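Local coordinates for lipoteichoic acid primase (Listeria monocytogenes, PDB 4UOP), which belongs to the sulfatase family and carries a bound magnesium ion in its extracellular, alpha/beta catalytic domain, at residues 60-65 with 280-285; 68-73 with 318-323; 150-155 with 215-220. One frame throughout, in Å; residues are numbered along the deposited sequence.

Contact 1: 60-65 with 280-285. With MG (magnesium ion), chain J.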
loop_
_atom_site.group_PDB
_atom_site.type_symbol
_atom_site.label_atom_id
_atom_site.label_comp_id
_atom_site.label_asym_id
_atom_site.label_seq_id
_atom_site.Cartn_x
_atom_site.Cartn_y
_atom_site.Cartn_z
ATOM N N LEU B 60 -30.972 10.093 7.828
ATOM C CA LEU B 60 -29.593 9.791 8.238
ATOM C C LEU B 60 -28.651 10.795 7.568
ATOM O O LEU B 60 -28.616 10.914 6.341
ATOM C CB LEU B 60 -29.204 8.382 7.818
ATOM C CG LEU B 60 -27.769 7.917 8.076
ATOM C CD1 LEU B 60 -27.445 7.965 9.546
ATOM C CD2 LEU B 60 -27.596 6.512 7.517
ATOM N N ILE B 61 -27.927 11.526 8.389
ATOM C CA ILE B 61 -26.883 12.438 7.926
ATOM C C ILE B 61 -25.550 12.003 8.544
ATOM O O ILE B 61 -25.422 11.890 9.777
ATOM C CB ILE B 61 -27.206 13.874 8.310
ATOM C CG1 ILE B 61 -28.506 14.323 7.644
ATOM C CG2 ILE B 61 -26.031 14.781 7.944
ATOM C CD1 ILE B 61 -29.100 15.580 8.246
ATOM N N ILE B 62 -24.554 11.742 7.708
ATOM C CA ILE B 62 -23.247 11.318 8.181
ATOM C C ILE B 62 -22.194 12.269 7.615
ATOM O O ILE B 62 -22.177 12.520 6.396
ATOM C CB ILE B 62 -22.923 9.893 7.726
ATOM C CG1 ILE B 62 -23.988 8.921 8.261
ATOM C CG2 ILE B 62 -21.528 9.502 8.176
ATOM C CD1 ILE B 62 -23.704 7.471 7.948
ATOM N N VAL B 63 -21.389 12.840 8.501
ATOM C CA VAL B 63 -20.321 13.750 8.099
ATOM C C VAL B 63 -18.966 13.129 8.455
ATOM O O VAL B 63 -18.705 12.812 9.609
ATOM C CB VAL B 63 -20.425 15.134 8.745
ATOM C CG1 VAL B 63 -19.354 16.047 8.175
ATOM C CG2 VAL B 63 -21.805 15.736 8.541
ATOM N N GLN B 64 -18.143 12.949 7.431
ATOM C CA GLN B 64 -16.796 12.426 7.548
ATOM C C GLN B 64 -15.843 13.616 7.556
ATOM O O GLN B 64 -15.738 14.321 6.553
ATOM C CB GLN B 64 -16.472 11.516 6.379
ATOM C CG GLN B 64 -15.093 10.890 6.480
ATOM C CD GLN B 64 -14.796 9.884 5.394
ATOM O OE1 GLN B 64 -15.349 8.766 5.371
ATOM N NE2 GLN B 64 -13.896 10.250 4.498
ATOM N N LEU B 65 -15.186 13.816 8.684
ATOM C CA LEU B 65 -14.349 14.998 8.932
ATOM C C LEU B 65 -12.879 14.701 8.643
ATOM O O LEU B 65 -12.237 13.906 9.336
ATOM C CB LEU B 65 -14.533 15.441 10.377
ATOM C CG LEU B 65 -15.965 15.825 10.744
ATOM C CD1 LEU B 65 -16.123 15.803 12.255
ATOM C CD2 LEU B 65 -16.329 17.190 10.182
ATOM N N VAL B 280 -24.401 11.270 12.455
ATOM C CA VAL B 280 -23.139 10.659 12.841
ATOM C C VAL B 280 -22.000 11.549 12.328
ATOM O O VAL B 280 -22.022 11.966 11.161
ATOM C CB VAL B 280 -22.960 9.267 12.223
ATOM C CG1 VAL B 280 -21.696 8.604 12.735
ATOM C CG2 VAL B 280 -24.176 8.400 12.507
ATOM N N PHE B 281 -21.034 11.819 13.197
ATOM C CA PHE B 281 -19.825 12.534 12.820
ATOM C C PHE B 281 -18.639 11.669 13.177
ATOM O O PHE B 281 -18.572 11.157 14.291
ATOM C CB PHE B 281 -19.687 13.848 13.590
ATOM C CG PHE B 281 -20.864 14.767 13.468
ATOM C CD1 PHE B 281 -21.441 15.024 12.240
ATOM C CD2 PHE B 281 -21.371 15.411 14.583
ATOM C CE1 PHE B 281 -22.524 15.877 12.125
ATOM C CE2 PHE B 281 -22.466 16.270 14.473
ATOM C CZ PHE B 281 -23.028 16.510 13.248
ATOM N N TYR B 282 -17.682 11.529 12.265
ATOM C CA TYR B 282 -16.441 10.815 12.585
ATOM C C TYR B 282 -15.283 11.376 11.785
ATOM O O TYR B 282 -15.477 11.867 10.674
ATOM C CB TYR B 282 -16.602 9.301 12.311
ATOM C CG TYR B 282 -16.803 8.956 10.861
ATOM C CD1 TYR B 282 -18.061 9.047 10.276
ATOM C CD2 TYR B 282 -15.739 8.549 10.068
ATOM C CE1 TYR B 282 -18.254 8.757 8.940
ATOM C CE2 TYR B 282 -15.923 8.254 8.728
ATOM C CZ TYR B 282 -17.183 8.368 8.173
ATOM O OH TYR B 282 -17.422 8.106 6.850
ATOM N N GLY B 283 -14.075 11.288 12.329
ATOM C CA GLY B 283 -12.873 11.669 11.568
ATOM C C GLY B 283 -12.492 10.528 10.649
ATOM O O GLY B 283 -12.635 9.369 11.035
ATOM N N ASP B 284 -12.013 10.817 9.435
ATOM C CA ASP B 284 -11.640 9.719 8.543
ATOM C C ASP B 284 -10.425 8.926 9.016
ATOM O O ASP B 284 -10.432 7.703 8.962
ATOM C CB ASP B 284 -11.539 10.117 7.061
ATOM C CG ASP B 284 -10.508 11.189 6.768
ATOM O OD1 ASP B 284 -9.985 11.839 7.701
ATOM O OD2 ASP B 284 -10.219 11.356 5.551
ATOM N N HIS B 285 -9.406 9.633 9.497
ATOM C CA HIS B 285 -8.169 9.025 9.960
ATOM C C HIS B 285 -7.300 10.123 10.542
ATOM O O HIS B 285 -7.564 11.320 10.322
ATOM C CB HIS B 285 -7.441 8.372 8.787
ATOM C CG HIS B 285 -7.242 9.301 7.640
ATOM N ND1 HIS B 285 -6.257 10.263 7.634
ATOM C CD2 HIS B 285 -7.943 9.475 6.497
ATOM C CE1 HIS B 285 -6.340 10.971 6.527
ATOM N NE2 HIS B 285 -7.363 10.521 5.824
HETATM MG MG MG J . -8.499 11.941 4.555
HETATM O O HOH W 1 -12.840 12.907 4.884
HETATM O O HOH W 2 -6.634 12.249 3.397
#
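Tyr282 OH donates to Gln64 OE1 over 2.6 Å, in the plane of the amide carbonyl and on one of its lone pairs. The Gln64 chain is extended, with CG anti to the backbone N (chi1 -178°), which carries its amide out to the tyrosine hydroxyl. The Tyr282 ring leans over the neighbouring strand and lays one face on Gln64 CA, a CH-pi contact with 4.2 Å from CA to the ring centroid. At the other end of the amide, Gln64 NE2 gives a proton to a water, which reaches Asp284 OD2 by a weak bond. On the backbone, the parallel strands 60-65 and 280-283 are zipped by Val280 N to Ile61 O, Val63 N to Val280 O, Tyr282 N to Val63 O and Leu65 N to Tyr282 O. Asp284 N then bonds Leu65 O at 3.1 Å. At the end of strand 280-283, Asp284 OD2 (2.1 Å) and His285 NE2 (2.2 Å) bind magnesium, with Glu66, Thr108 and a water as further ligands; Ser67 N holds Asp284 OD1. Outward lies the packing: Ile62 CG2 meets the Tyr282 ring edge at CE1, 3.4 Å away. On the opposite face Val63 CB meets the Phe281 edge at CD1 (3.6 Å), with helix 246-271 against that ring. The strand end thus delivers two metal ligands, and the amide of Gln64, held by the tyrosine, probably belongs to their second shell.

Contact 2: 68-73 with 318-323; sequences FQRNLT and PFFLHY
Pro318 fits against the backbone and side chains of Phe68 and Arg70, where the loop that follows the central strand 59-65 passes strand 319-322 in the alpha/beta fold of the sulfatase family. The loop makes a short 3-10 turn at Arg70 and Asn71, and what joins it to the strand is van der Waals contact: Pro318 CD lies against the carbonyl oxygen, 3.4 Å from Phe68 O, and the apolar pair is Pro318 CG with Phe68 CB (3.8 Å), CG lying close to the plane of the Phe68 ring at its edge. That ring swings away from the proline, its CG anti to the carbonyl carbon (chi1 -83°), and packs on Val254 and Ala257 of helix 246-271. Thr73 CG2 touches the proline more loosely, 4.4 Å from Pro318 CG.

The second kind of contact is between a charged group and a ring. Arg70 NH1 approaches the edge of the Phe320 ring, 3.9 Å from CZ, and the guanidinium stands almost perpendicular to the ring (87°), so this is an edge approach without stacking. The arginine comes to this place by a bend at chi2 (51°).

Polar bonds within the loop brace the turn, and others, to residues beyond both segments, hold its side chains. Gln69 NE2 donates to Asn71 OD1 in the carbonyl plane and on a lone pair, while Gln69 OE1 takes the backbone N of Ile287 and Ile288. Arg70 NH2 is held by Asn97 OD1 and Gln90 OE1, with a pentaethylene glycol about 4 Å from the side chain. Thr73 OG1 works both ways, accepting from Arg70 NH1 at 2.9 Å and donating to Arg70 O at 2.9 Å, where Thr73 N arrives from the same face of the carbonyl.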
loop_
_atom_site.group_PDB
_atom_site.type_symbol
_atom_site.label_atom_id
_atom_site.label_comp_id
_atom_site.label_asym_id
_atom_site.label_seq_id
_atom_site.Cartn_x
_atom_site.Cartn_y
_atom_site.Cartn_z
ATOM N N PHE B 68 -9.386 14.673 11.283
ATOM C CA PHE B 68 -9.669 14.830 12.715
ATOM C C PHE B 68 -9.205 13.569 13.481
ATOM O O PHE B 68 -9.540 12.447 13.083
ATOM C CB PHE B 68 -11.166 15.028 12.969
ATOM C CG PHE B 68 -11.673 16.446 12.792
ATOM C CD1 PHE B 68 -11.465 17.142 11.614
ATOM C CD2 PHE B 68 -12.432 17.055 13.789
ATOM C CE1 PHE B 68 -11.967 18.429 11.449
ATOM C CE2 PHE B 68 -12.941 18.339 13.629
ATOM C CZ PHE B 68 -12.726 19.016 12.445
ATOM N N GLN B 69 -8.459 13.756 14.571
ATOM C CA GLN B 69 -8.051 12.644 15.440
ATOM C C GLN B 69 -8.363 12.993 16.882
ATOM O O GLN B 69 -8.218 14.142 17.309
ATOM C CB GLN B 69 -6.571 12.287 15.266
ATOM C CG GLN B 69 -5.593 13.418 15.548
ATOM C CD GLN B 69 -4.222 13.110 14.989
ATOM O OE1 GLN B 69 -4.007 13.219 13.787
ATOM N NE2 GLN B 69 -3.286 12.707 15.860
ATOM N N ARG B 70 -8.777 11.990 17.641
ATOM C CA ARG B 70 -9.305 12.220 18.978
ATOM C C ARG B 70 -8.327 12.909 19.920
ATOM O O ARG B 70 -8.754 13.735 20.730
ATOM C CB ARG B 70 -9.814 10.919 19.605
ATOM C CG ARG B 70 -10.618 11.118 20.881
ATOM C CD ARG B 70 -11.723 12.137 20.695
ATOM N NE ARG B 70 -12.699 12.169 21.782
ATOM C CZ ARG B 70 -13.507 13.200 22.051
ATOM N NH1 ARG B 70 -13.425 14.341 21.355
ATOM N NH2 ARG B 70 -14.395 13.102 23.040
ATOM N N ASN B 71 -7.036 12.585 19.833
ATOM C CA ASN B 71 -6.049 13.199 20.740
ATOM C C ASN B 71 -5.681 14.642 20.372
ATOM O O ASN B 71 -4.903 15.301 21.082
ATOM C CB ASN B 71 -4.813 12.314 20.935
ATOM C CG ASN B 71 -3.987 12.117 19.682
ATOM O OD1 ASN B 71 -4.119 12.822 18.686
ATOM N ND2 ASN B 71 -3.091 11.149 19.743
ATOM N N LEU B 72 -6.251 15.146 19.284
ATOM C CA LEU B 72 -6.169 16.582 18.974
ATOM C C LEU B 72 -7.555 17.210 18.829
ATOM O O LEU B 72 -7.775 18.065 17.985
ATOM C CB LEU B 72 -5.322 16.794 17.717
ATOM C CG LEU B 72 -3.865 16.328 17.833
ATOM C CD1 LEU B 72 -3.179 16.394 16.481
ATOM C CD2 LEU B 72 -3.090 17.162 18.849
ATOM N N THR B 73 -8.500 16.742 19.627
ATOM C CA THR B 73 -9.786 17.383 19.773
ATOM C C THR B 73 -9.973 17.685 21.243
ATOM O O THR B 73 -9.253 17.152 22.088
ATOM C CB THR B 73 -10.951 16.509 19.280
ATOM O OG1 THR B 73 -11.046 15.340 20.099
ATOM C CG2 THR B 73 -10.764 16.119 17.820
ATOM N N PRO B 318 -12.433 10.943 16.282
ATOM C CA PRO B 318 -13.673 11.251 16.989
ATOM C C PRO B 318 -14.877 10.527 16.379
ATOM O O PRO B 318 -14.884 10.229 15.177
ATOM C CB PRO B 318 -13.800 12.761 16.841
ATOM C CG PRO B 318 -13.030 13.078 15.583
ATOM C CD PRO B 318 -11.893 12.115 15.566
ATOM N N PHE B 319 -15.862 10.250 17.225
ATOM C CA PHE B 319 -17.098 9.591 16.838
ATOM C C PHE B 319 -18.230 10.102 17.708
ATOM O O PHE B 319 -18.159 10.013 18.939
ATOM C CB PHE B 319 -16.980 8.077 16.979
ATOM C CG PHE B 319 -18.240 7.337 16.628
ATOM C CD1 PHE B 319 -18.560 7.071 15.310
ATOM C CD2 PHE B 319 -19.133 6.952 17.617
ATOM C CE1 PHE B 319 -19.732 6.405 14.984
ATOM C CE2 PHE B 319 -20.305 6.300 17.296
ATOM C CZ PHE B 319 -20.613 6.028 15.981
ATOM N N PHE B 320 -19.252 10.654 17.071
ATOM C CA PHE B 320 -20.410 11.222 17.754
ATOM C C PHE B 320 -21.662 10.745 17.059
ATOM O O PHE B 320 -21.741 10.739 15.823
ATOM C CB PHE B 320 -20.366 12.760 17.729
ATOM C CG PHE B 320 -19.238 13.348 18.517
ATOM C CD1 PHE B 320 -17.963 13.404 17.987
ATOM C CD2 PHE B 320 -19.445 13.843 19.800
ATOM C CE1 PHE B 320 -16.911 13.929 18.727
ATOM C CE2 PHE B 320 -18.408 14.386 20.533
ATOM C CZ PHE B 320 -17.133 14.406 20.006
ATOM N N LEU B 321 -22.655 10.353 17.849
ATOM C CA LEU B 321 -23.910 9.891 17.322
ATOM C C LEU B 321 -25.068 10.568 18.028
ATOM O O LEU B 321 -25.142 10.584 19.263
ATOM C CB LEU B 321 -24.026 8.371 17.457
ATOM C CG LEU B 321 -25.334 7.852 16.829
ATOM C CD1 LEU B 321 -25.099 6.752 15.801
ATOM C CD2 LEU B 321 -26.260 7.383 17.930
ATOM N N HIS B 322 -25.964 11.121 17.224
ATOM C CA HIS B 322 -27.187 11.757 17.699
ATOM C C HIS B 322 -28.377 11.021 17.106
ATOM O O HIS B 322 -28.338 10.599 15.947
ATOM C CB HIS B 322 -27.209 13.225 17.264
ATOM C CG HIS B 322 -28.588 13.798 17.082
ATOM N ND1 HIS B 322 -29.312 14.338 18.125
ATOM C CD2 HIS B 322 -29.369 13.919 15.984
ATOM C CE1 HIS B 322 -30.486 14.747 17.680
ATOM N NE2 HIS B 322 -30.546 14.506 16.382
ATOM N N TYR B 323 -29.430 10.855 17.901
ATOM C CA TYR B 323 -30.729 10.501 17.334
ATOM C C TYR B 323 -31.830 11.145 18.148
ATOM O O TYR B 323 -31.649 11.379 19.352
ATOM C CB TYR B 323 -30.912 8.981 17.193
ATOM C CG TYR B 323 -30.953 8.191 18.478
ATOM C CD1 TYR B 323 -32.147 8.002 19.175
ATOM C CD2 TYR B 323 -29.808 7.584 18.974
ATOM C CE1 TYR B 323 -32.184 7.251 20.350
ATOM C CE2 TYR B 323 -29.832 6.839 20.142
ATOM C CZ TYR B 323 -31.019 6.666 20.822
ATOM O OH TYR B 323 -31.014 5.927 21.987
#

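Contact 3: 150-155 with 215-220; sequences TATFHT and YAQLIS
Residues 150-153 and 215-219 are neighbouring parallel strands, 4.6 Å apart at their axes and 12° from exact alignment, bonded from Ala151 N to Tyr215 O, Gln217 N to Ala151 O, Phe153 N to Gln217 O and Ile219 N to Phe153 O. Beyond the last of these, a side chain continues the pairing. His154 has CG anti to its own N (chi1 -179°), which lets ND1 donate to Ile219 O at 3.0 Å. The bond is almost straight, and the oxygen lies in the imidazole plane, although the donor stands above the carbonyl plane. Ile219 O also accepts from a water, 2.9 Å from the water oxygen; Thr155 N donates to the same water, so a buried carbonyl at the strand end is gripped twice. The imidazole also crosses Ile219 at a slant, ND1 being 3.5 Å from CB.

One face of the pair carries Thr150, Thr152, Tyr215 and Gln217. Thr150 CG2 comes to the edge of the Tyr215 ring, 4.1 Å from CD2, and Thr152 OG1 comes within 3.8 Å of Gln217 CB. Along the second strand Tyr215 OH donates to Gln217 OE1 (2.6 Å), holding the bent glutamine amide, and Tyr116 of helix 107-117 packs on this face. On the reverse face the Phe153 ring reaches back to Ala216, with CE1 3.9 Å from CB, while Phe153 CB rests near Leu218 CG. Tyr176 stacks on that ring, and helix 193-209 closes over it through Ala200 and Ile203. Parallel neighbours in a mainly parallel, mixed sheet, with helices 107-117 and 193-209 on its two faces, fit the alpha/beta/alpha sandwich of the alkaline phosphatase-like superfamily, to which sulfatases belong.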
loop_
_atom_site.group_PDB
_atom_site.type_symbol
_atom_site.label_atom_id
_atom_site.label_comp_id
_atom_site.label_asym_id
_atom_site.label_seq_id
_atom_site.Cartn_x
_atom_site.Cartn_y
_atom_site.Cartn_z
ATOM N N THR B 150 -30.593 8.304 -1.479
ATOM C CA THR B 150 -29.243 8.313 -0.938
ATOM C C THR B 150 -28.341 9.193 -1.801
ATOM O O THR B 150 -28.433 9.177 -3.040
ATOM C CB THR B 150 -28.680 6.881 -0.821
ATOM O OG1 THR B 150 -28.557 6.289 -2.114
ATOM C CG2 THR B 150 -29.606 6.002 0.038
ATOM N N ALA B 151 -27.500 9.992 -1.154
ATOM C CA ALA B 151 -26.596 10.883 -1.881
ATOM C C ALA B 151 -25.322 11.077 -1.089
ATOM O O ALA B 151 -25.331 11.028 0.142
ATOM C CB ALA B 151 -27.252 12.232 -2.159
ATOM N N THR B 152 -24.232 11.323 -1.808
ATOM C CA THR B 152 -22.994 11.731 -1.158
ATOM C C THR B 152 -22.509 13.048 -1.761
ATOM O O THR B 152 -22.736 13.304 -2.948
ATOM C CB THR B 152 -21.943 10.608 -1.250
ATOM O OG1 THR B 152 -20.764 10.949 -0.500
ATOM C CG2 THR B 152 -21.607 10.294 -2.692
ATOM N N PHE B 153 -21.859 13.862 -0.923
ATOM C CA PHE B 153 -21.458 15.231 -1.242
ATOM C C PHE B 153 -19.984 15.416 -0.918
ATOM O O PHE B 153 -19.547 15.126 0.188
ATOM C CB PHE B 153 -22.234 16.238 -0.381
ATOM C CG PHE B 153 -23.734 16.222 -0.578
ATOM C CD1 PHE B 153 -24.529 15.252 0.044
ATOM C CD2 PHE B 153 -24.355 17.178 -1.349
ATOM C CE1 PHE B 153 -25.904 15.259 -0.101
ATOM C CE2 PHE B 153 -25.737 17.171 -1.518
ATOM C CZ PHE B 153 -26.509 16.212 -0.892
ATOM N N HIS B 154 -19.225 15.939 -1.878
ATOM C CA HIS B 154 -17.817 16.263 -1.662
ATOM C C HIS B 154 -17.423 17.289 -2.708
ATOM O O HIS B 154 -17.835 17.152 -3.856
ATOM C CB HIS B 154 -16.967 15.007 -1.791
ATOM C CG HIS B 154 -15.504 15.234 -1.556
ATOM N ND1 HIS B 154 -14.995 15.663 -0.347
ATOM C CD2 HIS B 154 -14.441 15.078 -2.377
ATOM C CE1 HIS B 154 -13.681 15.748 -0.431
ATOM N NE2 HIS B 154 -13.319 15.407 -1.656
ATOM N N THR B 155 -16.655 18.312 -2.324
ATOM C CA THR B 155 -16.446 19.465 -3.211
ATOM C C THR B 155 -15.335 19.282 -4.247
ATOM O O THR B 155 -15.202 20.127 -5.137
ATOM C CB THR B 155 -16.201 20.782 -2.443
ATOM O OG1 THR B 155 -14.948 20.720 -1.753
ATOM C CG2 THR B 155 -17.332 21.067 -1.449
ATOM N N TYR B 215 -30.730 9.624 3.113
ATOM C CA TYR B 215 -29.410 9.433 3.678
ATOM C C TYR B 215 -28.479 10.341 2.900
ATOM O O TYR B 215 -28.357 10.212 1.671
ATOM C CB TYR B 215 -28.978 7.959 3.569
ATOM C CG TYR B 215 -27.492 7.677 3.715
ATOM C CD1 TYR B 215 -26.694 8.406 4.590
ATOM C CD2 TYR B 215 -26.896 6.640 2.995
ATOM C CE1 TYR B 215 -25.331 8.137 4.727
ATOM C CE2 TYR B 215 -25.549 6.347 3.140
ATOM C CZ TYR B 215 -24.765 7.120 3.986
ATOM O OH TYR B 215 -23.425 6.838 4.118
ATOM N N ALA B 216 -27.852 11.280 3.604
ATOM C CA ALA B 216 -26.835 12.154 3.021
ATOM C C ALA B 216 -25.484 11.899 3.689
ATOM O O ALA B 216 -25.382 11.920 4.924
ATOM C CB ALA B 216 -27.249 13.597 3.195
ATOM N N GLN B 217 -24.467 11.610 2.880
ATOM C CA GLN B 217 -23.082 11.453 3.351
ATOM C C GLN B 217 -22.273 12.652 2.850
ATOM O O GLN B 217 -22.208 12.870 1.650
ATOM C CB GLN B 217 -22.472 10.179 2.799
ATOM C CG GLN B 217 -21.019 9.974 3.181
ATOM C CD GLN B 217 -20.812 9.242 4.490
ATOM O OE1 GLN B 217 -21.691 8.505 4.965
ATOM N NE2 GLN B 217 -19.613 9.381 5.054
ATOM N N LEU B 218 -21.704 13.420 3.768
ATOM C CA LEU B 218 -20.903 14.582 3.430
ATOM C C LEU B 218 -19.456 14.303 3.803
ATOM O O LEU B 218 -19.172 13.817 4.912
ATOM C CB LEU B 218 -21.411 15.821 4.162
ATOM C CG LEU B 218 -22.800 16.322 3.768
ATOM C CD1 LEU B 218 -23.890 15.572 4.503
ATOM C CD2 LEU B 218 -22.959 17.804 4.066
ATOM N N ILE B 219 -18.532 14.593 2.889
ATOM C CA ILE B 219 -17.122 14.355 3.096
ATOM C C ILE B 219 -16.457 15.735 3.121
ATOM O O ILE B 219 -16.435 16.371 2.136
ATOM C CB ILE B 219 -16.515 13.527 1.944
ATOM C CG1 ILE B 219 -17.388 12.306 1.664
ATOM C CG2 ILE B 219 -15.127 13.062 2.258
ATOM C CD1 ILE B 219 -17.376 11.357 2.787
ATOM N N SER B 220 -15.936 16.137 4.271
ATOM C CA SER B 220 -15.283 17.433 4.425
ATOM C C SER B 220 -13.903 17.446 3.803
ATOM O O SER B 220 -13.415 16.406 3.467
ATOM C CB SER B 220 -15.215 17.844 5.881
ATOM O OG SER B 220 -14.142 17.279 6.490
HETATM O O HOH W 3 -15.935 18.664 0.463
#

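How the contacts relate
All three contacts reach one mixed sheet, contact 2 through strand 319-322 alone. Contact 1 sits centrally: strand 59-65 pairs with strand 214-219 of contact 3, Gln64 N lying 2.9 Å from Leu218 O, and strand 277-283 pairs antiparallel with strand 319-322 of contact 2, Phe281 O lying 2.9 Å from Phe320 N. Centres are about 9 Å apart for contacts 1 and 2 and about 10 Å for 1 and 3; contacts 2 and 3, about 18 Å apart at their centres, do not touch. Contact 1 supplies two magnesium ligands directly. The side chains of Ile219 in contact 3 and Phe68 in contact 2 lie, at their nearest atoms, about 7 and 9 Å from the magnesium.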